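Glycosyl hydrolase, BNR repeat (Ralstonia eutropha, PDB 3B7F) is a putative glycosyl hydrolase that may hydrolyse glycosidic bonds, built as a seven-bladed beta-propeller with BNR repeats. Local coordinates at residues 56-61 and 114-119; 69-74 and 81-86. All coordinates share one frame; numbering follows the deposited sequence.

Contact 1. Residues 56-61 and 114-119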
ATOM      1  N   THR A  56     -14.566  -9.777   4.224  1.00 30.64           N
ATOM      2  CA  THR A  56     -13.471  -9.437   3.328  1.00 31.42           C
ATOM      3  C   THR A  56     -12.799  -8.224   3.943  1.00 31.10           C
ATOM      4  O   THR A  56     -13.444  -7.191   4.103  1.00 31.71           O
ATOM      5  CB  THR A  56     -13.992  -9.120   1.912  1.00 29.98           C
ATOM      6  OG1 THR A  56     -14.669 -10.271   1.409  1.00 35.78           O
ATOM      7  CG2 THR A  56     -12.853  -8.770   0.961  1.00 26.22           C
ATOM      8  N   ILE A  57     -11.525  -8.363   4.315  1.00 27.63           N
ATOM      9  CA  ILE A  57     -10.788  -7.304   4.963  1.00 26.31           C
ATOM     10  C   ILE A  57      -9.768  -6.783   3.977  1.00 25.99           C
ATOM     11  O   ILE A  57      -8.908  -7.532   3.512  1.00 24.85           O
ATOM     12  CB  ILE A  57     -10.063  -7.764   6.271  1.00 26.99           C
ATOM     13  CG1 ILE A  57     -10.963  -8.660   7.148  1.00 27.76           C
ATOM     14  CG2 ILE A  57      -9.496  -6.517   7.019  1.00 23.16           C
ATOM     15  CD1 ILE A  57     -12.347  -8.070   7.553  1.00 18.84           C
ATOM     16  N   HIS A  58      -9.844  -5.489   3.691  1.00 27.05           N
ATOM     17  CA  HIS A  58      -8.944  -4.862   2.735  1.00 29.95           C
ATOM     18  C   HIS A  58      -7.661  -4.238   3.249  1.00 27.71           C
ATOM     19  O   HIS A  58      -6.677  -4.202   2.515  1.00 30.71           O
ATOM     20  CB  HIS A  58      -9.726  -3.831   1.913  1.00 30.69           C
ATOM     21  CG  HIS A  58     -10.585  -4.476   0.885  1.00 38.25           C
ATOM     22  ND1 HIS A  58     -10.071  -4.911  -0.319  1.00 41.75           N
ATOM     23  CD2 HIS A  58     -11.890  -4.841   0.907  1.00 36.64           C
ATOM     24  CE1 HIS A  58     -11.039  -5.490  -1.010  1.00 44.78           C
ATOM     25  NE2 HIS A  58     -12.149  -5.463  -0.288  1.00 32.52           N
ATOM     26  N   HIS A  59      -7.668  -3.727   4.466  1.00 27.19           N
ATOM     27  CA  HIS A  59      -6.518  -3.031   5.003  1.00 27.21           C
ATOM     28  C   HIS A  59      -6.669  -2.869   6.515  1.00 27.07           C
ATOM     29  O   HIS A  59      -7.756  -2.563   6.986  1.00 26.56           O
ATOM     30  CB  HIS A  59      -6.426  -1.666   4.327  1.00 26.82           C
ATOM     31  CG  HIS A  59      -5.050  -1.066   4.276  1.00 29.98           C
ATOM     32  ND1 HIS A  59      -4.859   0.267   4.021  1.00 24.65           N
ATOM     33  CD2 HIS A  59      -3.812  -1.597   4.434  1.00 25.35           C
ATOM     34  CE1 HIS A  59      -3.562   0.529   3.996  1.00 34.17           C
ATOM     35  NE2 HIS A  59      -2.908  -0.592   4.218  1.00 28.67           N
ATOM     36  N   ILE A  60      -5.587  -3.113   7.257  1.00 25.36           N
ATOM     37  CA  ILE A  60      -5.590  -2.957   8.710  1.00 25.65           C
ATOM     38  C   ILE A  60      -4.361  -2.102   8.977  1.00 26.71           C
ATOM     39  O   ILE A  60      -3.248  -2.492   8.595  1.00 28.05           O
ATOM     40  CB  ILE A  60      -5.525  -4.301   9.520  1.00 24.80           C
ATOM     41  CG1 ILE A  60      -6.437  -5.391   8.931  1.00 23.12           C
ATOM     42  CG2 ILE A  60      -5.900  -4.033  10.984  1.00 21.15           C
ATOM     43  CD1 ILE A  60      -6.200  -6.751   9.514  1.00 20.48           C
ATOM     44  N   VAL A  61      -4.567  -0.925   9.568  1.00 27.31           N
ATOM     45  CA  VAL A  61      -3.485   0.015   9.820  1.00 28.04           C
ATOM     46  C   VAL A  61      -3.519   0.507  11.262  1.00 28.47           C
ATOM     47  O   VAL A  61      -4.577   0.826  11.782  1.00 30.75           O
ATOM     48  CB  VAL A  61      -3.579   1.219   8.883  1.00 27.02           C
ATOM     49  CG1 VAL A  61      -2.390   2.162   9.116  1.00 24.20           C
ATOM     50  CG2 VAL A  61      -3.667   0.767   7.416  1.00 24.89           C
ATOM     51  N   VAL A 114     -19.957   3.529  -3.283  1.00 36.49           N
ATOM     52  CA  VAL A 114     -18.726   2.967  -2.725  1.00 34.64           C
ATOM     53  C   VAL A 114     -18.866   1.440  -2.678  1.00 33.58           C
ATOM     54  O   VAL A 114     -19.787   0.919  -2.044  1.00 30.52           O
ATOM     55  CB  VAL A 114     -18.397   3.556  -1.307  1.00 32.97           C
ATOM     56  CG1 VAL A 114     -17.282   2.768  -0.599  1.00 28.94           C
ATOM     57  CG2 VAL A 114     -18.035   5.066  -1.400  1.00 26.99           C
ATOM     58  N   ASP A 115     -17.983   0.738  -3.402  1.00 32.71           N
ATOM     59  CA  ASP A 115     -17.969  -0.714  -3.386  1.00 34.27           C
ATOM     60  C   ASP A 115     -17.218  -1.177  -2.148  1.00 34.17           C
ATOM     61  O   ASP A 115     -17.715  -2.019  -1.415  1.00 34.41           O
ATOM     62  CB  ASP A 115     -17.327  -1.318  -4.626  1.00 34.76           C
ATOM     63  CG  ASP A 115     -17.443  -2.825  -4.636  1.00 37.58           C
ATOM     64  OD1 ASP A 115     -18.541  -3.350  -4.901  1.00 42.83           O
ATOM     65  OD2 ASP A 115     -16.435  -3.489  -4.358  1.00 41.08           O
ATOM     66  N   HIS A 116     -16.013  -0.643  -1.936  1.00 35.27           N
ATOM     67  CA  HIS A 116     -15.245  -0.945  -0.730  1.00 32.69           C
ATOM     68  C   HIS A 116     -14.213   0.128  -0.421  1.00 31.16           C
ATOM     69  O   HIS A 116     -13.779   0.860  -1.304  1.00 30.81           O
ATOM     70  CB  HIS A 116     -14.588  -2.343  -0.822  1.00 35.66           C
ATOM     71  CG  HIS A 116     -13.632  -2.521  -1.962  1.00 30.14           C
ATOM     72  ND1 HIS A 116     -14.025  -2.970  -3.201  1.00 34.75           N
ATOM     73  CD2 HIS A 116     -12.293  -2.359  -2.030  1.00 29.45           C
ATOM     74  CE1 HIS A 116     -12.974  -3.042  -3.997  1.00 40.28           C
ATOM     75  NE2 HIS A 116     -11.908  -2.670  -3.309  1.00 34.97           N
ATOM     76  N   VAL A 117     -13.872   0.239   0.862  1.00 31.87           N
ATOM     77  CA  VAL A 117     -12.795   1.102   1.318  1.00 28.94           C
ATOM     78  C   VAL A 117     -11.569   0.253   1.072  1.00 27.81           C
ATOM     79  O   VAL A 117     -11.452  -0.852   1.615  1.00 28.97           O
ATOM     80  CB  VAL A 117     -12.914   1.474   2.788  1.00 29.82           C
ATOM     81  CG1 VAL A 117     -11.726   2.369   3.220  1.00 26.67           C
ATOM     82  CG2 VAL A 117     -14.253   2.162   3.042  1.00 29.09           C
ATOM     83  N   PHE A 118     -10.661   0.747   0.247  1.00 27.08           N
ATOM     84  CA  PHE A 118      -9.482  -0.014  -0.137  1.00 27.16           C
ATOM     85  C   PHE A 118      -8.224   0.296   0.683  1.00 29.16           C
ATOM     86  O   PHE A 118      -7.472  -0.612   1.023  1.00 29.36           O
ATOM     87  CB  PHE A 118      -9.192   0.240  -1.613  1.00 28.30           C
ATOM     88  CG  PHE A 118      -8.040  -0.545  -2.133  1.00 28.22           C
ATOM     89  CD1 PHE A 118      -8.192  -1.887  -2.403  1.00 29.69           C
ATOM     90  CD2 PHE A 118      -6.814   0.046  -2.359  1.00 26.47           C
ATOM     91  CE1 PHE A 118      -7.126  -2.640  -2.871  1.00 26.20           C
ATOM     92  CE2 PHE A 118      -5.740  -0.709  -2.822  1.00 30.15           C
ATOM     93  CZ  PHE A 118      -5.896  -2.041  -3.072  1.00 28.00           C
ATOM     94  N   TRP A 119      -8.009   1.572   0.990  1.00 29.20           N
ATOM     95  CA  TRP A 119      -6.786   2.045   1.631  1.00 28.68           C
ATOM     96  C   TRP A 119      -7.061   3.027   2.741  1.00 26.86           C
ATOM     97  O   TRP A 119      -7.877   3.895   2.563  1.00 24.50           O
ATOM     98  CB  TRP A 119      -5.997   2.791   0.567  1.00 28.31           C
ATOM     99  CG  TRP A 119      -4.616   3.145   0.939  1.00 25.88           C
ATOM    100  CD1 TRP A 119      -4.195   4.154   1.753  1.00 22.64           C
ATOM    101  CD2 TRP A 119      -3.446   2.518   0.433  1.00 29.38           C
ATOM    102  NE1 TRP A 119      -2.820   4.161   1.816  1.00 27.42           N
ATOM    103  CE2 TRP A 119      -2.339   3.177   0.997  1.00 26.50           C
ATOM    104  CE3 TRP A 119      -3.229   1.457  -0.445  1.00 27.62           C
ATOM    105  CZ2 TRP A 119      -1.038   2.808   0.720  1.00 26.84           C
ATOM    106  CZ3 TRP A 119      -1.937   1.113  -0.744  1.00 32.18           C
ATOM    107  CH2 TRP A 119      -0.852   1.782  -0.155  1.00 29.48           C
TER
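His-58 and His-116 reach each other through different first torsions: CG of His-58 lies anti to its carbonyl carbon (chi1 -76°), whereas CG of His-116 sits between the backbone N and the carbonyl carbon (chi1 60°). The two imidazoles form an offset stack, their planes only 10° apart and their centroids separated by 4.2 Å. CD2 of His-116 lies over the centre of the His-58 ring, and CE1 of His-58 in turn lies over the His-116 ring nearer its rim, 3.5 Å from that CD2. Rotation of the His-116 ring is fixed by its ND1, which donates a 2.7 Å hydrogen bond to OD2 of Asp-115. That OD2 lies in the plane of the imidazole and uses its anti lone pair. Tyr-386 also stacks on His-58.

One residue further along, the edge of His-59 is turned toward the face of Trp-119. CE1 of His-59 stands 4.1 Å from CD2 of Trp-119, while ND1 of His-59 is hydrogen-bonded to the backbone N of Leu-120. CG2 of Val-61 lies over the centre of the same imidazole.

No hydrogen bond joins segments 56-61 and 114-119 directly. Their strands run 39° from parallel and meet through side chains, as the innermost strands of successive blades do in a beta-propeller.

Contact 2. Residues 69-74 and 81-86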
ATOM      1  N   ARG A  69      -4.492   2.697  18.855  1.00 31.96           N
ATOM      2  CA  ARG A  69      -5.546   2.881  17.861  1.00 31.07           C
ATOM      3  C   ARG A  69      -5.246   2.183  16.531  1.00 30.41           C
ATOM      4  O   ARG A  69      -4.112   2.274  16.030  1.00 30.08           O
ATOM      5  CB  ARG A  69      -5.777   4.374  17.623  1.00 30.81           C
ATOM      6  CG  ARG A  69      -6.289   5.087  18.858  1.00 31.14           C
ATOM      7  CD  ARG A  69      -6.647   6.527  18.561  1.00 32.29           C
ATOM      8  NE  ARG A  69      -7.164   7.244  19.730  1.00 33.22           N
ATOM      9  CZ  ARG A  69      -8.437   7.246  20.149  1.00 38.84           C
ATOM     10  NH1 ARG A  69      -9.387   6.497  19.572  1.00 32.92           N
ATOM     11  NH2 ARG A  69      -8.757   7.987  21.215  1.00 36.09           N
HETATM   12  N   MSE A  70      -6.254   1.473  15.991  1.00 29.54           N
HETATM   13  CA  MSE A  70      -6.174   0.796  14.704  1.00 29.55           C
HETATM   14  C   MSE A  70      -7.474   0.915  13.941  1.00 27.52           C
HETATM   15  O   MSE A  70      -8.545   0.939  14.548  1.00 26.75           O
HETATM   16  CB  MSE A  70      -5.936  -0.690  14.848  1.00 31.92           C
HETATM   17  CG  MSE A  70      -4.732  -1.106  15.641  1.00 39.26           C
HETATM   18 SE   MSE A  70      -4.467  -3.028  15.343  0.75 30.47          SE
HETATM   19  CE  MSE A  70      -2.967  -3.146  16.527  1.00 28.04           C
ATOM     20  N   LEU A  71      -7.353   0.981  12.609  1.00 26.41           N
ATOM     21  CA  LEU A  71      -8.486   1.004  11.679  1.00 26.02           C
ATOM     22  C   LEU A  71      -8.353  -0.182  10.749  1.00 27.37           C
ATOM     23  O   LEU A  71      -7.250  -0.613  10.452  1.00 26.99           O
ATOM     24  CB  LEU A  71      -8.601   2.305  10.881  1.00 26.74           C
ATOM     25  CG  LEU A  71      -8.978   3.595  11.661  1.00 28.26           C
ATOM     26  CD1 LEU A  71      -9.304   4.713  10.696  1.00 19.89           C
ATOM     27  CD2 LEU A  71     -10.154   3.416  12.630  1.00 24.78           C
HETATM   28  N   MSE A  72      -9.503  -0.721  10.360  1.00 27.83           N
HETATM   29  CA  MSE A  72      -9.625  -1.880   9.504  1.00 28.74           C
HETATM   30  C   MSE A  72     -10.731  -1.653   8.457  1.00 28.11           C
HETATM   31  O   MSE A  72     -11.878  -1.541   8.824  1.00 26.96           O
HETATM   32  CB  MSE A  72      -9.973  -3.087  10.367  1.00 30.25           C
HETATM   33  CG  MSE A  72     -10.319  -4.341   9.571  1.00 30.80           C
HETATM   34 SE   MSE A  72     -10.980  -5.747  10.650  0.75 26.01          SE
HETATM   35  CE  MSE A  72      -9.520  -6.041  11.848  1.00 28.51           C
ATOM     36  N   ALA A  73     -10.366  -1.564   7.178  1.00 28.17           N
ATOM     37  CA  ALA A  73     -11.309  -1.431   6.061  1.00 29.33           C
ATOM     38  C   ALA A  73     -11.911  -2.827   5.789  1.00 30.32           C
ATOM     39  O   ALA A  73     -11.185  -3.817   5.594  1.00 29.56           O
ATOM     40  CB  ALA A  73     -10.583  -0.848   4.814  1.00 26.65           C
ATOM     41  N   ALA A  74     -13.232  -2.932   5.832  1.00 33.61           N
ATOM     42  CA  ALA A  74     -13.919  -4.225   5.693  1.00 33.69           C
ATOM     43  C   ALA A  74     -15.252  -4.099   4.983  1.00 38.67           C
ATOM     44  O   ALA A  74     -15.831  -3.009   4.933  1.00 35.91           O
ATOM     45  CB  ALA A  74     -14.139  -4.852   7.067  1.00 34.10           C
ATOM     46  N   PRO A  81     -19.927  -1.812   2.944  1.00 41.33           N
ATOM     47  CA  PRO A  81     -18.539  -1.403   3.175  1.00 40.41           C
ATOM     48  C   PRO A  81     -18.427  -0.460   4.365  1.00 34.29           C
ATOM     49  O   PRO A  81     -19.237   0.443   4.481  1.00 34.35           O
ATOM     50  CB  PRO A  81     -18.162  -0.697   1.875  1.00 39.66           C
ATOM     51  CG  PRO A  81     -19.435  -0.172   1.359  1.00 41.73           C
ATOM     52  CD  PRO A  81     -20.509  -1.123   1.783  1.00 39.81           C
ATOM     53  N   THR A  82     -17.442  -0.686   5.236  1.00 30.41           N
ATOM     54  CA  THR A  82     -17.226   0.131   6.426  1.00 28.90           C
ATOM     55  C   THR A  82     -15.774   0.136   6.887  1.00 30.36           C
ATOM     56  O   THR A  82     -14.900  -0.495   6.272  1.00 29.60           O
ATOM     57  CB  THR A  82     -18.131  -0.365   7.624  1.00 32.04           C
ATOM     58  OG1 THR A  82     -18.111   0.595   8.682  1.00 38.98           O
ATOM     59  CG2 THR A  82     -17.696  -1.731   8.178  1.00 26.70           C
ATOM     60  N   VAL A  83     -15.532   0.887   7.966  1.00 29.74           N
ATOM     61  CA  VAL A  83     -14.266   0.926   8.670  1.00 28.53           C
ATOM     62  C   VAL A  83     -14.540   0.574  10.137  1.00 29.18           C
ATOM     63  O   VAL A  83     -15.399   1.188  10.782  1.00 28.69           O
ATOM     64  CB  VAL A  83     -13.570   2.309   8.584  1.00 27.17           C
ATOM     65  CG1 VAL A  83     -12.236   2.268   9.307  1.00 29.85           C
ATOM     66  CG2 VAL A  83     -13.355   2.736   7.125  1.00 21.52           C
ATOM     67  N   PHE A  84     -13.855  -0.441  10.645  1.00 29.08           N
ATOM     68  CA  PHE A  84     -13.925  -0.775  12.074  1.00 30.72           C
ATOM     69  C   PHE A  84     -12.768  -0.063  12.773  1.00 30.94           C
ATOM     70  O   PHE A  84     -11.700   0.104  12.175  1.00 30.79           O
ATOM     71  CB  PHE A  84     -13.829  -2.275  12.331  1.00 31.78           C
ATOM     72  CG  PHE A  84     -15.007  -3.060  11.828  1.00 33.39           C
ATOM     73  CD1 PHE A  84     -16.164  -3.152  12.594  1.00 27.89           C
ATOM     74  CD2 PHE A  84     -14.947  -3.731  10.597  1.00 30.16           C
ATOM     75  CE1 PHE A  84     -17.258  -3.896  12.144  1.00 32.33           C
ATOM     76  CE2 PHE A  84     -16.025  -4.466  10.143  1.00 33.22           C
ATOM     77  CZ  PHE A  84     -17.195  -4.545  10.914  1.00 33.45           C
ATOM     78  N   ARG A  85     -12.990   0.384  14.006  1.00 31.38           N
ATOM     79  CA  ARG A  85     -11.963   1.072  14.779  1.00 34.06           C
ATOM     80  C   ARG A  85     -11.744   0.347  16.100  1.00 31.17           C
ATOM     81  O   ARG A  85     -12.672  -0.227  16.664  1.00 30.17           O
ATOM     82  CB  ARG A  85     -12.342   2.548  15.032  1.00 34.76           C
ATOM     83  CG  ARG A  85     -13.153   2.851  16.307  1.00 43.68           C
ATOM     84  CD  ARG A  85     -13.771   4.270  16.322  1.00 39.90           C
ATOM     85  NE  ARG A  85     -15.030   4.198  15.608  1.00 48.86           N
ATOM     86  CZ  ARG A  85     -16.262   4.170  16.125  1.00 49.34           C
ATOM     87  NH1 ARG A  85     -16.523   4.308  17.432  1.00 50.15           N
ATOM     88  NH2 ARG A  85     -17.281   4.049  15.281  1.00 49.80           N
ATOM     89  N   SER A  86     -10.515   0.403  16.585  1.00 30.98           N
ATOM     90  CA  SER A  86     -10.144  -0.141  17.881  1.00 30.80           C
ATOM     91  C   SER A  86      -9.323   0.902  18.601  1.00 31.36           C
ATOM     92  O   SER A  86      -8.498   1.548  17.960  1.00 31.04           O
ATOM     93  CB  SER A  86      -9.295  -1.379  17.731  1.00 29.98           C
ATOM     94  OG  SER A  86      -8.962  -1.879  18.998  1.00 32.50           O
TER
HETATM   95  O   HOH W   1      -9.503   4.228  17.444  1.00 38.21           O
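Ser-86 O is gripped from several directions: Met-70 N donates a 3.0 Å hydrogen bond to it, a water donates another, and the CA-H of Arg-69 makes a CA-H...O contact. The same water accepts from NH1 of Arg-69, in the guanidinium plane, and thereby bridges that side chain to the opposite strand. Arg-69 extends from CG to NE, where Glu-66 forms a salt bridge with it.

Backbone pairing continues through the hydrogen-bonded pairs Met-70 with Ser-86, Met-72 with Phe-84 and Ala-74 with Thr-82, each closed by two N-H...O bonds. The shortest is the 2.8 Å bond from Thr-82 N to Ala-74 O, nearly straight at 171°.

On the face carrying Met-72, Ala-74 and Phe-84, CG of Phe-84 lies anti to the carbonyl carbon, beside the backbone N (chi1 -67°), and the ring edge meets CB of Ala-74, which lies in the ring plane 3.6 Å from CE2 of Phe-84. CG2 of Thr-82 lies over one face of that ring, toward the rim. Phe-52 stacks with the same ring and also touches Met-72, a selenomethionine whose side chain reaches Ala-33 and Phe-35 of strand 32-38.

The other face carries Leu-71, Ala-73, Val-83 and Arg-85. CD2 of Leu-71 packs tightly against CB of Arg-85, at 3.4 Å, whereas CB of Leu-71 rests 4.0 Å from CG1 of Val-83. Beyond CB, the Arg-85 chain leads away from the partner strand. Ala-73 and Leu-71 on this face touch Leu-120 of strand 116-122.

Strands 70-75 and 81-86 thus form an antiparallel beta hairpin, the two middle strands of a four-stranded propeller blade.

How the contacts relate
The two contacts illustrate the two levels of propeller construction: contact 2 lies within a blade, whereas contact 1 joins that blade to the next. Their centres are about 8 Å apart, with contact 1 closer to the centre of the chain (about 11 Å against 16 Å). Strand 56-62 pairs with strand 70-75 in one antiparallel sheet, where His-59 O and Ala-73 N are 2.8 Å apart, a probable hydrogen bond. Along the chain, the hairpin of contact 2 is nested between the segments of contact 1, so this blade is completed before strand 116-122 opens the next. CB of Ala-73 packs on Val-117 O, bringing both contacts into the same inter-blade interface.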